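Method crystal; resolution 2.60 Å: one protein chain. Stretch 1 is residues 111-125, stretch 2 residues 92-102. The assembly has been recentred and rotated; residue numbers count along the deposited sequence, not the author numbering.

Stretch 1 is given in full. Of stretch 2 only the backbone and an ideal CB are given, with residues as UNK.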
# COMPACT_ATOMS: atom_id res chain seq x y z
N THR A 111 12.76 3.90 -2.42
CA THR A 111 11.89 2.94 -3.09
C THR A 111 10.51 3.55 -3.21
O THR A 111 9.89 3.88 -2.20
CB THR A 111 11.76 1.67 -2.25
OG1 THR A 111 13.05 1.26 -1.78
CG2 THR A 111 11.09 0.56 -3.05
N LYS A 112 10.05 3.71 -4.44
CA LYS A 112 8.69 4.18 -4.70
C LYS A 112 7.77 2.97 -4.80
O LYS A 112 8.10 1.99 -5.47
CB LYS A 112 8.64 5.00 -5.99
CG LYS A 112 9.63 6.14 -6.07
CD LYS A 112 9.53 6.82 -7.43
CE LYS A 112 10.59 7.90 -7.59
NZ LYS A 112 10.39 8.74 -8.81
N VAL A 113 6.62 3.02 -4.14
CA VAL A 113 5.68 1.89 -4.18
C VAL A 113 4.27 2.37 -4.42
O VAL A 113 3.78 3.22 -3.68
CB VAL A 113 5.69 1.10 -2.88
CG1 VAL A 113 4.74 -0.07 -2.98
CG2 VAL A 113 7.10 0.64 -2.55
N ALA A 114 3.63 1.85 -5.46
CA ALA A 114 2.24 2.21 -5.73
C ALA A 114 1.30 1.01 -5.43
O ALA A 114 1.63 -0.14 -5.73
CB ALA A 114 2.07 2.73 -7.17
N LEU A 115 0.15 1.27 -4.82
CA LEU A 115 -0.77 0.19 -4.49
C LEU A 115 -2.21 0.45 -4.87
O LEU A 115 -2.76 1.54 -4.61
CB LEU A 115 -0.75 -0.13 -3.01
CG LEU A 115 0.55 -0.49 -2.35
CD1 LEU A 115 0.89 0.59 -1.37
CD2 LEU A 115 0.37 -1.82 -1.65
N LEU A 116 -2.82 -0.57 -5.48
CA LEU A 116 -4.25 -0.59 -5.69
C LEU A 116 -4.82 -1.59 -4.72
O LEU A 116 -4.43 -2.76 -4.72
CB LEU A 116 -4.59 -0.99 -7.12
CG LEU A 116 -6.09 -0.97 -7.44
CD1 LEU A 116 -6.75 0.28 -6.87
CD2 LEU A 116 -6.34 -1.09 -8.94
N MET A 117 -5.69 -1.13 -3.85
CA MET A 117 -6.26 -1.99 -2.84
C MET A 117 -7.76 -2.03 -3.06
O MET A 117 -8.37 -1.01 -3.39
CB MET A 117 -5.95 -1.49 -1.44
CG MET A 117 -4.50 -1.65 -1.03
SD MET A 117 -4.07 -0.37 0.17
CE MET A 117 -4.27 1.08 -0.86
N GLY A 118 -8.35 -3.21 -2.87
CA GLY A 118 -9.77 -3.37 -3.11
C GLY A 118 -10.54 -3.67 -1.86
O GLY A 118 -10.01 -4.21 -0.90
N ARG A 119 -11.81 -3.29 -1.88
CA ARG A 119 -12.78 -3.67 -0.87
C ARG A 119 -13.61 -4.79 -1.49
O ARG A 119 -14.63 -4.53 -2.12
CB ARG A 119 -13.70 -2.48 -0.58
CG ARG A 119 -14.34 -2.48 0.80
CD ARG A 119 -13.39 -1.93 1.85
NE ARG A 119 -13.69 -0.55 2.20
CZ ARG A 119 -13.24 0.07 3.30
NH1 ARG A 119 -12.46 -0.59 4.16
NH2 ARG A 119 -13.56 1.34 3.54
N GLY A 120 -13.20 -6.04 -1.33
CA GLY A 120 -13.97 -7.17 -1.85
C GLY A 120 -13.62 -7.67 -3.24
O GLY A 120 -12.51 -8.14 -3.48
N ALA A 121 -14.58 -7.58 -4.17
CA ALA A 121 -14.36 -8.03 -5.55
C ALA A 121 -14.90 -7.02 -6.58
O ALA A 121 -14.87 -5.81 -6.34
CB ALA A 121 -14.99 -9.40 -5.77
N HIS A 122 -15.37 -7.52 -7.72
CA HIS A 122 -16.02 -6.69 -8.75
C HIS A 122 -15.29 -5.38 -9.04
O HIS A 122 -15.92 -4.35 -9.31
CB HIS A 122 -17.48 -6.42 -8.36
CG HIS A 122 -17.67 -6.09 -6.91
ND1 HIS A 122 -17.63 -4.80 -6.43
CD2 HIS A 122 -17.88 -6.88 -5.84
CE1 HIS A 122 -17.82 -4.81 -5.12
NE2 HIS A 122 -17.97 -6.06 -4.74
N VAL A 123 -13.96 -5.43 -9.02
CA VAL A 123 -13.12 -4.24 -9.08
C VAL A 123 -13.27 -3.39 -10.35
O VAL A 123 -13.12 -3.88 -11.47
CB VAL A 123 -11.65 -4.62 -8.87
CG1 VAL A 123 -11.57 -5.98 -8.18
CG2 VAL A 123 -10.90 -4.66 -10.19
N ASN A 124 -13.57 -2.10 -10.16
CA ASN A 124 -13.74 -1.16 -11.27
C ASN A 124 -12.54 -1.11 -12.20
O ASN A 124 -11.46 -0.67 -11.81
CB ASN A 124 -14.01 0.26 -10.74
CG ASN A 124 -15.35 0.40 -10.04
OD1 ASN A 124 -16.34 0.81 -10.64
ND2 ASN A 124 -15.39 0.08 -8.74
N GLU A 125 -12.73 -1.56 -13.44
CA GLU A 125 -11.66 -1.54 -14.43
C GLU A 125 -11.07 -0.14 -14.66
O GLU A 125 -9.92 0.02 -15.08
CB GLU A 125 -12.17 -2.14 -15.75
CG GLU A 125 -11.09 -2.82 -16.59
CD GLU A 125 -10.42 -1.89 -17.59
OE1 GLU A 125 -10.44 -0.66 -17.38
OE2 GLU A 125 -9.89 -2.40 -18.60
N UNK A 92 -9.78 7.43 -3.51
CA UNK A 92 -10.65 6.41 -2.92
C UNK A 92 -12.07 6.40 -3.49
O UNK A 92 -12.74 7.44 -3.54
CB UNK A 92 -10.72 6.62 -1.41
N UNK A 93 -12.50 5.22 -3.93
CA UNK A 93 -13.90 4.93 -4.22
C UNK A 93 -14.37 4.07 -3.05
O UNK A 93 -13.61 3.87 -2.11
CB UNK A 93 -14.09 4.23 -5.57
N UNK A 94 -15.63 3.58 -3.06
CA UNK A 94 -16.03 2.74 -1.92
C UNK A 94 -15.53 1.31 -2.09
O UNK A 94 -15.41 0.55 -1.12
CB UNK A 94 -17.55 2.74 -1.76
N UNK A 95 -15.23 0.98 -3.34
CA UNK A 95 -14.66 -0.31 -3.71
C UNK A 95 -13.12 -0.29 -3.76
O UNK A 95 -12.48 -1.33 -3.61
CB UNK A 95 -15.22 -0.74 -5.07
N UNK A 96 -12.52 0.88 -3.94
CA UNK A 96 -11.09 0.93 -4.22
C UNK A 96 -10.25 1.95 -3.42
O UNK A 96 -10.79 2.84 -2.75
CB UNK A 96 -10.91 1.23 -5.71
N UNK A 97 -8.93 1.79 -3.50
CA UNK A 97 -8.00 2.61 -2.74
C UNK A 97 -6.64 2.62 -3.44
O UNK A 97 -6.02 1.58 -3.63
CB UNK A 97 -7.87 2.10 -1.30
N UNK A 98 -6.18 3.80 -3.83
CA UNK A 98 -4.85 3.92 -4.43
C UNK A 98 -3.87 4.63 -3.49
O UNK A 98 -4.09 5.79 -3.09
CB UNK A 98 -4.94 4.67 -5.76
N UNK A 99 -2.79 3.94 -3.14
CA UNK A 99 -1.81 4.50 -2.24
C UNK A 99 -0.48 4.71 -2.93
O UNK A 99 -0.15 4.01 -3.91
CB UNK A 99 -1.63 3.60 -1.02
N UNK A 100 0.29 5.67 -2.43
CA UNK A 100 1.65 5.88 -2.91
C UNK A 100 2.60 6.07 -1.75
O UNK A 100 2.46 7.03 -0.97
CB UNK A 100 1.71 7.09 -3.85
N UNK A 101 3.56 5.16 -1.63
CA UNK A 101 4.55 5.24 -0.56
C UNK A 101 5.91 5.66 -1.09
O UNK A 101 6.30 5.32 -2.21
CB UNK A 101 4.66 3.90 0.16
N UNK A 102 6.64 6.40 -0.28
CA UNK A 102 8.04 6.62 -0.55
C UNK A 102 8.79 6.02 0.62
O UNK A 102 8.62 6.42 1.76
CB UNK A 102 8.37 8.10 -0.75

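The two stretches pair as antiparallel strands, so side chains of stretch 2 alternate between the sheet face carrying Lys-112, Ala-114 and Leu-116 and the face carrying Val-113, Leu-115 and Met-117.

Position 92 lies out of reach of stretch 1, with nothing within 5.5 Å of its ideal CB, and constrains little; it is Met-92. At position 93 the CB points toward stretch 1 but stays 5.4 Å from Asn-124 ND2, leaving room for a small or polar group. Thr-93 turns its OG1 back to accept hydrogen bonds from the backbone N atoms of positions 95 (2.9 Å) and 96 (3.0 Å). Position 94 points away, and its phi of -81° would admit proline among many residues; it is Pro-94, whose O lies 3.5 Å from Arg-119 CB.

Position 95 is the most enclosed by stretch 1. Its backbone O accepts a hydrogen bond from Arg-119 N (2.7 Å), while its ideal CB lies 3.8 Å from Asn-124 ND2 and 4.8 Å from both His-122 CE1 and Arg-119 O. Polar groups surround the site, so a medium-sized polar side chain would suit. Asn-95, with chi1 t, extends among Arg-119, Ala-121, His-122 and Val-123, and 128 Å² of the residue is covered.

At position 96 the CB sits 4.4 Å from Leu-116 CD1, favouring a small or apolar group; Ala-96 places its CB 4.3 Å from that methyl. Position 97 faces Met-117, whose CE is 3.8 Å from the ideal CB, so an apolar side chain fits. Leu-97 brings CD2 to 3.3 Å from Met-117 CE, a tight contact; its backbone N gives Met-117 O a weak hydrogen bond (2.9 Å). Position 98 returns to the Leu-116 face, where leucine, valine or isoleucine would serve. In Ile-98, CG1 packs 3.8 Å from Leu-116 CD1.

At position 99 an ideal CB would lie only 3.6 Å from Met-117 CE and 3.9 Å from Leu-115 CD1, so little bulk is welcome. Gly-99 leaves this space to those side chains and exchanges two backbone hydrogen bonds with Leu-115.

Position 100 lies beside the small Ala-114, with the Lys-112 chain further along; a long or aromatic group could use the opening. Tyr-100 lays its ring edge toward Ala-114 CA and reaches Lys-112 CD with OH (3.2 Å). Position 101 faces Val-113, with no charge from stretch 1 nearby, and apolar or polar groups would fit; Asp-101 approaches CB to CB at 4.2 Å. Position 102, 4.7 Å from Thr-111 O at its ideal CB, tolerates many residues, beta-branched ones included; it is Val-102.

Stretch 2 (92-102) MTPNALIGYDV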
# COMPACT_ATOMS: atom_id res chain seq x y z
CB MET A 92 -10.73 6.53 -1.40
CG MET A 92 -11.56 5.43 -0.75
SD MET A 92 -12.17 5.81 0.91
CE MET A 92 -13.40 7.08 0.56
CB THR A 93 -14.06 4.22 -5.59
OG1 THR A 93 -14.27 2.81 -5.40
CG2 THR A 93 -12.83 4.43 -6.46
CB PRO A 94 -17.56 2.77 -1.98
CG PRO A 94 -17.92 3.78 -3.04
CD PRO A 94 -16.75 3.83 -3.97
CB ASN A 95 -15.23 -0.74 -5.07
CG ASN A 95 -14.70 -2.09 -5.53
OD1 ASN A 95 -15.18 -3.14 -5.09
ND2 ASN A 95 -13.70 -2.06 -6.42
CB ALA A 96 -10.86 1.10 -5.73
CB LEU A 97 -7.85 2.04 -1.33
CG LEU A 97 -7.11 2.90 -0.32
CD1 LEU A 97 -7.92 4.15 -0.05
CD2 LEU A 97 -6.86 2.13 0.96
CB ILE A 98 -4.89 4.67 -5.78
CG1 ILE A 98 -5.74 3.91 -6.79
CG2 ILE A 98 -3.47 4.86 -6.32
CD1 ILE A 98 -5.87 4.62 -8.12
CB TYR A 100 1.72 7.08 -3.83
CG TYR A 100 3.10 7.30 -4.41
CD1 TYR A 100 3.72 6.31 -5.15
CD2 TYR A 100 3.77 8.50 -4.23
CE1 TYR A 100 5.00 6.52 -5.69
CE2 TYR A 100 5.03 8.72 -4.77
CZ TYR A 100 5.64 7.73 -5.49
OH TYR A 100 6.88 7.96 -6.01
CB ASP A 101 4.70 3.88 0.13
CG ASP A 101 5.56 3.95 1.37
OD1 ASP A 101 5.39 4.90 2.16
OD2 ASP A 101 6.41 3.05 1.56
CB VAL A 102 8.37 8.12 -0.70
CG1 VAL A 102 9.86 8.30 -0.85
CG2 VAL A 102 7.64 8.72 -1.89
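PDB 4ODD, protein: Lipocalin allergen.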